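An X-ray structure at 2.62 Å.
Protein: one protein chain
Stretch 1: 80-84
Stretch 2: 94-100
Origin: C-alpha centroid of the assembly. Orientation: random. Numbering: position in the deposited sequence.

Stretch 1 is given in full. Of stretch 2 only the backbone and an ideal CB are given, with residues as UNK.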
# COMPACT_ATOMS: atom_id res chain seq x y z
N SER A 80 4.27 16.46 14.39
CA SER A 80 3.47 17.69 14.47
C SER A 80 1.98 17.35 14.40
O SER A 80 1.18 18.14 14.88
CB SER A 80 3.85 18.68 13.37
OG SER A 80 3.53 18.22 12.07
N GLU A 81 1.62 16.15 13.89
CA GLU A 81 0.25 15.65 13.79
C GLU A 81 -0.30 15.16 15.13
O GLU A 81 -1.42 14.64 15.17
CB GLU A 81 0.17 14.46 12.82
CG GLU A 81 0.31 14.72 11.32
CD GLU A 81 0.20 13.43 10.52
OE1 GLU A 81 -0.65 12.58 10.87
OE2 GLU A 81 1.01 13.24 9.58
N LYS A 82 0.50 15.25 16.20
CA LYS A 82 0.13 14.76 17.51
C LYS A 82 -0.14 15.91 18.43
O LYS A 82 0.34 17.02 18.17
CB LYS A 82 1.27 13.88 18.05
CG LYS A 82 0.87 12.93 19.17
CD LYS A 82 1.98 11.98 19.52
CE LYS A 82 1.71 11.31 20.83
NZ LYS A 82 2.57 10.12 21.07
N LEU A 83 -0.91 15.67 19.52
CA LEU A 83 -1.19 16.67 20.53
C LEU A 83 0.13 17.24 21.06
O LEU A 83 1.05 16.47 21.36
CB LEU A 83 -2.05 16.08 21.67
CG LEU A 83 -2.39 17.02 22.85
CD1 LEU A 83 -3.31 18.14 22.43
CD2 LEU A 83 -3.02 16.26 23.98
N GLN A 84 0.23 18.57 21.13
CA GLN A 84 1.47 19.19 21.57
C GLN A 84 1.38 19.67 22.98
O GLN A 84 0.35 20.21 23.41
CB GLN A 84 1.87 20.35 20.64
CG GLN A 84 2.09 19.96 19.17
CD GLN A 84 3.23 18.99 18.92
OE1 GLN A 84 4.37 19.16 19.37
NE2 GLN A 84 2.94 17.97 18.14
N UNK A 94 -7.14 23.18 24.14
CA UNK A 94 -6.13 22.59 23.26
C UNK A 94 -6.81 21.43 22.55
O UNK A 94 -7.72 20.82 23.11
CB UNK A 94 -4.89 22.13 24.03
N UNK A 95 -6.42 21.16 21.33
CA UNK A 95 -7.00 20.07 20.54
C UNK A 95 -5.85 19.36 19.78
O UNK A 95 -4.87 20.00 19.39
CB UNK A 95 -8.06 20.60 19.57
N UNK A 96 -5.96 18.05 19.64
CA UNK A 96 -4.93 17.28 18.96
C UNK A 96 -5.19 15.79 18.99
O UNK A 96 -6.15 15.34 19.62
CB UNK A 96 -3.56 17.57 19.59
N UNK A 97 -4.34 15.03 18.32
CA UNK A 97 -4.48 13.59 18.18
C UNK A 97 -3.59 12.81 19.13
O UNK A 97 -2.49 13.26 19.47
CB UNK A 97 -4.17 13.18 16.74
N UNK A 98 -4.05 11.59 19.49
CA UNK A 98 -3.36 10.64 20.34
C UNK A 98 -3.28 9.34 19.57
O UNK A 98 -4.17 9.03 18.79
CB UNK A 98 -4.06 10.46 21.69
N UNK A 99 -2.18 8.61 19.75
CA UNK A 99 -1.91 7.40 19.00
C UNK A 99 -1.52 6.27 19.94
O UNK A 99 -0.68 6.47 20.84
CB UNK A 99 -0.81 7.64 17.97
N UNK A 100 -2.13 5.10 19.75
CA UNK A 100 -1.91 3.95 20.61
C UNK A 100 -1.86 2.68 19.81
O UNK A 100 -2.69 2.48 18.92
CB UNK A 100 -3.00 3.85 21.68

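Stretch 2 runs as an extended strand past stretch 1.

At position 94 the CA-to-CB bond points toward stretch 1, and the ideal CB lies 4.6 Å from L83 CD1. The neighbour is a methyl group, so a compact apolar side chain is favoured: valine, isoleucine, leucine or perhaps alanine. The residue is V94, in the p rotamer, with its CG2 3.8 Å from L83 CD1.

Position 95 points away, and its CB finds nothing of stretch 1 within 5.5 Å. Stretch 1 therefore sets little constraint, and many polar or extended residues would serve. It is E95, whose OE1 is hydrogen-bonded elsewhere in the structure.

Position 96 is the most restrictive. Its bond would point toward stretch 1, but an ideal CB would sit 2.7 Å from L83 CA, a clash, and the two backbones are close, with CA of 96 only 4.1 Å from L83 CA. The nearly fully extended phi/psi of 176/176 is also easiest for a residue without CB. Glycine alone fits comfortably, and G96 is found.

At position 97 the bond points sideways, and the ideal CB is 3.5 Å from E81 O. That carbonyl invites a short donor, such as asparagine, serine or threonine. The backbone contributes whatever the side chain: L83 N donates to the carbonyl O of 97 at 2.9 Å. The residue is N97, whose ND2 donates to E81 O at 3.1 Å with a nearly straight angle of 165°. N97 thus holds E81 O with its side chain and L83 N with its own carbonyl, on the two sides of K82 in sequence.

Position 98 points away, its CB beyond 5.5 Å of stretch 1. A short side chain would make no use of stretch 1, whereas a longer, flexible apolar one could bend back to L83 CD2. L98 does so: its CD2 lies 3.9 Å from L83 CD2.

At position 99 the bond again points toward stretch 1; the ideal CB is 5.2 Å from K82 NZ. A long apolar or aromatic residue could lie along the aliphatic part of K82, and an acidic or amide one could reach for NZ. In F99 the ring presents its edge, with CD1 3.7 Å from K82 CG and CE1 3.7 Å from E81 O. A water accepts from F99 N at 2.9 Å and, weakly, from K82 NZ at 3.2 Å.

Position 100 is out of reach, so stretch 1 does not choose its residue, F100.

Stretch 2 (94-100) VEGNLFF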
# COMPACT_ATOMS: atom_id res chain seq x y z
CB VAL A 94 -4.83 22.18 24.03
CG1 VAL A 94 -5.07 21.01 24.98
CG2 VAL A 94 -3.69 21.89 23.07
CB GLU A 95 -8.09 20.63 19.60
CG GLU A 95 -9.06 19.61 19.02
CD GLU A 95 -9.97 20.08 17.90
OE1 GLU A 95 -10.69 21.09 18.10
OE2 GLU A 95 -10.03 19.39 16.85
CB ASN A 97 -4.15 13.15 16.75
CG ASN A 97 -5.07 13.65 15.68
OD1 ASN A 97 -6.25 13.32 15.62
ND2 ASN A 97 -4.50 14.34 14.72
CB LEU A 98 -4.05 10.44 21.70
CG LEU A 98 -4.50 11.66 22.47
CD1 LEU A 98 -5.51 11.26 23.49
CD2 LEU A 98 -3.32 12.42 23.11
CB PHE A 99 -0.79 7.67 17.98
CG PHE A 99 -1.07 8.81 17.02
CD1 PHE A 99 -0.80 10.12 17.37
CD2 PHE A 99 -1.53 8.56 15.73
CE1 PHE A 99 -1.05 11.17 16.49
CE2 PHE A 99 -1.79 9.60 14.84
CZ PHE A 99 -1.57 10.90 15.24
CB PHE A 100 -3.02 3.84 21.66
CG PHE A 100 -3.12 5.02 22.59
CD1 PHE A 100 -2.27 5.15 23.68
CD2 PHE A 100 -4.08 6.01 22.39
CE1 PHE A 100 -2.35 6.25 24.53
CE2 PHE A 100 -4.17 7.10 23.25
CZ PHE A 100 -3.30 7.23 24.30
O HOH W 1 -0.34 9.01 21.90
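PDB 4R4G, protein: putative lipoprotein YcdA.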